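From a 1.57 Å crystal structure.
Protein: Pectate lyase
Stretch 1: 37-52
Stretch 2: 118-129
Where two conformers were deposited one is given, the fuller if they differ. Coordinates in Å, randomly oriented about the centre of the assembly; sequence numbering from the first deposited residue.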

# COMPACT_ATOMS: atom_id res chain seq x y z
N ASN A 37 18.60 3.57 -12.45
CA ASN A 37 19.17 2.68 -11.42
C ASN A 37 19.10 3.36 -10.06
O ASN A 37 18.72 4.53 -9.96
N ARG A 38 19.45 2.61 -9.02
CA ARG A 38 19.31 3.09 -7.65
C ARG A 38 20.16 4.33 -7.38
O ARG A 38 19.71 5.24 -6.71
N ASN A 39 21.39 4.38 -7.92
CA ASN A 39 22.24 5.56 -7.68
C ASN A 39 21.64 6.83 -8.25
O ASN A 39 21.59 7.87 -7.57
N GLN A 40 21.14 6.72 -9.48
CA GLN A 40 20.51 7.86 -10.14
C GLN A 40 19.25 8.31 -9.40
O GLN A 40 19.00 9.52 -9.28
N LEU A 41 18.45 7.34 -8.94
CA LEU A 41 17.25 7.70 -8.19
C LEU A 41 17.58 8.43 -6.88
O LEU A 41 17.02 9.48 -6.61
N VAL A 42 18.52 7.90 -6.09
CA VAL A 42 18.96 8.49 -4.83
C VAL A 42 19.50 9.93 -5.08
O VAL A 42 19.14 10.92 -4.37
N SER A 43 20.34 10.07 -6.11
CA SER A 43 20.84 11.37 -6.55
C SER A 43 19.73 12.39 -6.87
O SER A 43 19.77 13.54 -6.38
N ALA A 44 18.76 11.97 -7.69
CA ALA A 44 17.64 12.87 -8.08
C ALA A 44 16.79 13.30 -6.88
O ALA A 44 16.39 14.48 -6.78
N LEU A 45 16.50 12.36 -5.98
CA LEU A 45 15.70 12.69 -4.78
C LEU A 45 16.43 13.66 -3.84
O LEU A 45 15.83 14.57 -3.26
N GLY A 46 17.73 13.43 -3.65
CA GLY A 46 18.47 14.21 -2.65
C GLY A 46 17.94 14.00 -1.24
O GLY A 46 17.34 12.96 -0.91
N LYS A 47 18.15 15.00 -0.39
CA LYS A 47 17.82 14.89 1.04
C LYS A 47 16.31 14.87 1.24
O LYS A 47 15.58 15.41 0.40
N GLU A 48 15.85 14.25 2.34
CA GLU A 48 14.43 14.14 2.62
C GLU A 48 13.78 15.53 2.72
O GLU A 48 12.57 15.66 2.58
N THR A 49 14.62 16.55 2.94
CA THR A 49 14.19 17.95 3.07
C THR A 49 14.37 18.78 1.80
O THR A 49 14.20 20.01 1.83
N ASN A 50 14.74 18.14 0.70
CA ASN A 50 14.90 18.78 -0.62
C ASN A 50 13.55 19.15 -1.26
O ASN A 50 12.97 18.37 -2.06
N THR A 51 13.04 20.33 -0.89
CA THR A 51 11.71 20.80 -1.34
C THR A 51 11.69 21.47 -2.73
O THR A 51 10.64 21.90 -3.23
N THR A 52 12.85 21.58 -3.37
CA THR A 52 12.92 22.09 -4.75
C THR A 52 11.94 21.32 -5.67
O THR A 52 12.06 20.09 -5.75
N LYS A 118 17.16 -2.28 4.89
CA LYS A 118 16.39 -1.00 4.87
C LYS A 118 17.21 0.16 4.26
O LYS A 118 16.68 0.99 3.52
N ALA A 119 18.50 0.20 4.59
CA ALA A 119 19.36 1.27 4.10
C ALA A 119 19.47 1.26 2.59
O ALA A 119 19.72 2.32 2.00
N ARG A 120 19.26 0.09 1.96
CA ARG A 120 19.27 0.01 0.50
C ARG A 120 17.88 0.21 -0.11
O ARG A 120 17.71 0.88 -1.12
N VAL A 121 16.87 -0.41 0.50
CA VAL A 121 15.59 -0.48 -0.21
C VAL A 121 14.61 0.65 0.05
O VAL A 121 13.72 0.88 -0.79
N MET A 122 14.73 1.32 1.20
CA MET A 122 13.80 2.38 1.55
C MET A 122 14.39 3.74 1.18
O MET A 122 15.51 4.03 1.53
N VAL A 123 13.61 4.55 0.45
CA VAL A 123 14.03 5.94 0.15
C VAL A 123 12.89 6.89 0.47
O VAL A 123 11.70 6.54 0.21
N ASP A 124 13.23 8.07 0.99
CA ASP A 124 12.24 9.11 1.28
C ASP A 124 12.03 9.99 0.08
O ASP A 124 12.99 10.43 -0.58
N ILE A 125 10.75 10.25 -0.20
CA ILE A 125 10.38 11.14 -1.30
C ILE A 125 10.15 12.55 -0.72
O ILE A 125 9.22 12.74 0.10
N PRO A 126 11.00 13.51 -1.09
CA PRO A 126 10.84 14.85 -0.51
C PRO A 126 9.69 15.60 -1.14
O PRO A 126 9.07 15.15 -2.13
N ALA A 127 9.36 16.75 -0.54
CA ALA A 127 8.22 17.55 -0.97
C ALA A 127 8.34 18.05 -2.41
O ALA A 127 9.46 18.29 -2.92
N ASN A 128 7.18 18.29 -3.04
CA ASN A 128 7.09 18.88 -4.38
C ASN A 128 7.82 18.04 -5.41
O ASN A 128 8.71 18.52 -6.14
N THR A 129 7.45 16.76 -5.45
CA THR A 129 8.13 15.80 -6.32
C THR A 129 7.10 15.07 -7.13
O THR A 129 6.07 14.64 -6.57

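The helix of residues 38-45 runs at 25° to the short strand 122-124, their axes 9.6 Å apart at closest approach, a gap that medium-sized side chains can fill. Contact begins with Arg 38, whose CA-to-CB bond points toward the other stretch. Arg 38 has chi1 to chi3 all t, so the chain is extended and Arg 38 NE reaches Arg 120 O in a nearly straight hydrogen bond of 2.9 Å. Arg 120 starts sideways and folds back through three successive m rotamers, which lays its guanidinium flat on that of Arg 38, with centres 3.6 Å apart and planes at 26°. Arg 38 NH1 and Arg 120 NH2 are only 2.9 Å apart, but both are donors and do not bond; the nitrogens of Arg 120 find acceptors elsewhere in the structure. Water 1 extends the arginine's reach: it accepts from Arg 38 NH2 and donates to Ala 119 O and Met 122 O, two carbonyls near the point where the helix gives way to the strand.

Further along, the contact becomes apolar. Val 42, in the t rotamer, brings CG2 to 4.1 Å from CG1 of Val 123, which is in m and points toward the helix. Leu 45 is the hub. Its CB points sideways, yet the m, t conformation swings the end of the side chain inward, so that Leu 45 CD1 lies 3.9 Å from Val 123 CG2 and Leu 45 CD2 lies 3.9 Å from Pro 126 CD. Both methyls pack against Ile 125 CD1, with Leu 45 CD2 at 4.0 Å from Ile 125 CD1. Ile 125 points away at CB, but its m, m rotamer returns CD1 to the contact.

Gly 46 ends the helix with positive phi, which favours glycine; a CB here would also clash with Asn 50 ND2. Asn 50 ND2, carried on a t chi1, donates to Leu 45 O at 3.0 Å and helps to hold the Lys 47 to Asn 50 turn against the helix end. Pro 126 points toward this turn, its CB 3.2 Å from Asn 50 O, a compact ring suited to a close fit against backbone. Water 2 donates to both Gly 46 O and Asp 124 O, and water 3 links Glu 48 O to Ala 127 N. The acidic pair Glu 48 OE1 and Asp 124 OD2 sits 3.6 Å apart, a like-charge approach.

At the far end, Ala 127 CB packs 4.0 Å from Thr 51 CG2, a methyl that the p rotamer of Thr 51 carries. Asn 128, with chi1 in m, points inward and donates from ND2 to Thr 51 O at 2.8 Å, almost linearly.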

# COMPACT_ATOMS: atom_id res chain seq x y z
CB ASN A 37 20.61 2.27 -11.78
CG ASN A 37 21.56 3.45 -11.87
OD1 ASN A 37 21.74 4.22 -10.90
ND2 ASN A 37 22.19 3.61 -13.05
CB ARG A 38 19.73 1.99 -6.64
CG ARG A 38 19.42 2.36 -5.21
CD ARG A 38 19.89 1.27 -4.22
NE ARG A 38 19.76 1.86 -2.89
CZ ARG A 38 20.64 2.68 -2.34
NH1 ARG A 38 21.78 3.00 -2.96
NH2 ARG A 38 20.39 3.20 -1.17
CB ASN A 39 23.62 5.35 -8.30
CG ASN A 39 24.46 4.34 -7.52
OD1 ASN A 39 24.24 4.12 -6.30
ND2 ASN A 39 25.40 3.69 -8.24
CB GLN A 40 20.22 7.58 -11.61
CG GLN A 40 21.49 7.37 -12.43
CD GLN A 40 21.23 7.15 -13.91
OE1 GLN A 40 20.12 6.86 -14.33
NE2 GLN A 40 22.30 7.26 -14.71
CB LEU A 41 16.36 6.46 -7.98
CG LEU A 41 15.15 6.69 -7.06
CD1 LEU A 41 14.15 7.66 -7.77
CD2 LEU A 41 14.49 5.38 -6.74
CB VAL A 42 20.00 7.53 -4.18
CG1 VAL A 42 20.83 8.25 -3.07
CG2 VAL A 42 19.28 6.26 -3.65
CB SER A 43 21.72 11.18 -7.78
OG SER A 43 22.88 10.44 -7.44
CB ALA A 44 16.73 12.24 -9.19
CB LEU A 45 15.29 11.43 -3.99
CG LEU A 45 14.42 10.41 -4.72
CD1 LEU A 45 14.37 9.08 -3.91
CD2 LEU A 45 12.99 10.97 -5.01
CB LYS A 47 18.42 16.06 1.82
CG LYS A 47 19.94 16.05 1.94
CD LYS A 47 20.40 17.36 2.55
CE LYS A 47 21.90 17.36 2.76
NZ LYS A 47 22.42 18.75 2.55
CB GLU A 48 14.17 13.28 3.88
CG GLU A 48 14.57 13.91 5.23
CD GLU A 48 14.22 13.00 6.42
OE1 GLU A 48 15.01 12.09 6.73
OE2 GLU A 48 13.17 13.22 7.05
CB THR A 49 15.00 18.66 4.20
OG1 THR A 49 16.39 18.34 4.02
CG2 THR A 49 14.56 18.18 5.59
CB ASN A 50 15.71 17.85 -1.54
CG ASN A 50 15.87 18.38 -2.94
OD1 ASN A 50 15.68 19.58 -3.20
ND2 ASN A 50 16.20 17.50 -3.87
CB THR A 51 11.14 21.78 -0.33
OG1 THR A 51 12.03 22.91 -0.28
CG2 THR A 51 11.06 21.17 1.04
CB THR A 52 14.35 21.89 -5.29
OG1 THR A 52 15.28 22.52 -4.39
CG2 THR A 52 14.52 22.48 -6.66
CB LYS A 118 15.92 -0.68 6.29
CG LYS A 118 15.13 0.64 6.43
CD LYS A 118 14.78 0.91 7.91
CE LYS A 118 14.03 2.23 8.05
NZ LYS A 118 14.99 3.38 8.24
CB ALA A 119 20.73 1.21 4.76
CB ARG A 120 19.84 -1.33 0.02
CG ARG A 120 21.21 -1.66 0.61
CD ARG A 120 22.12 -0.44 0.49
NE ARG A 120 22.54 -0.19 -0.88
CZ ARG A 120 23.41 0.75 -1.23
NH1 ARG A 120 23.93 1.53 -0.29
NH2 ARG A 120 23.78 0.91 -2.49
CB VAL A 121 14.85 -1.80 0.06
CG1 VAL A 121 15.71 -3.02 -0.35
CG2 VAL A 121 14.39 -1.92 1.52
CB MET A 122 13.46 2.31 3.04
CG MET A 122 12.13 3.00 3.34
SD MET A 122 11.65 2.76 5.06
CE MET A 122 11.53 1.01 5.20
CB VAL A 123 14.51 6.15 -1.32
CG1 VAL A 123 15.85 5.46 -1.51
CG2 VAL A 123 13.40 5.65 -2.34
CB ASP A 124 12.62 9.96 2.48
CG ASP A 124 12.66 9.16 3.81
OD1 ASP A 124 12.07 8.05 3.95
OD2 ASP A 124 13.31 9.65 4.75
CB ILE A 125 9.11 10.66 -2.04
CG1 ILE A 125 9.16 9.12 -2.28
CG2 ILE A 125 8.92 11.50 -3.32
CD1 ILE A 125 10.42 8.58 -3.08
CB PRO A 126 12.17 15.54 -0.87
CG PRO A 126 12.55 14.94 -2.20
CD PRO A 126 12.03 13.49 -2.16
CB ALA A 127 8.08 18.76 -0.03
CB ASN A 128 7.63 20.33 -4.39
CG ASN A 128 7.05 21.18 -3.27
OD1 ASN A 128 5.84 21.20 -3.04
ND2 ASN A 128 7.92 21.87 -2.53
CB THR A 129 8.89 14.78 -5.48
OG1 THR A 129 9.88 15.44 -4.68
CG2 THR A 129 9.58 13.76 -6.37
O HOH W 1 18.19 4.06 0.62
O HOH W 2 15.16 11.69 0.43
O HOH W 3 10.94 17.41 1.73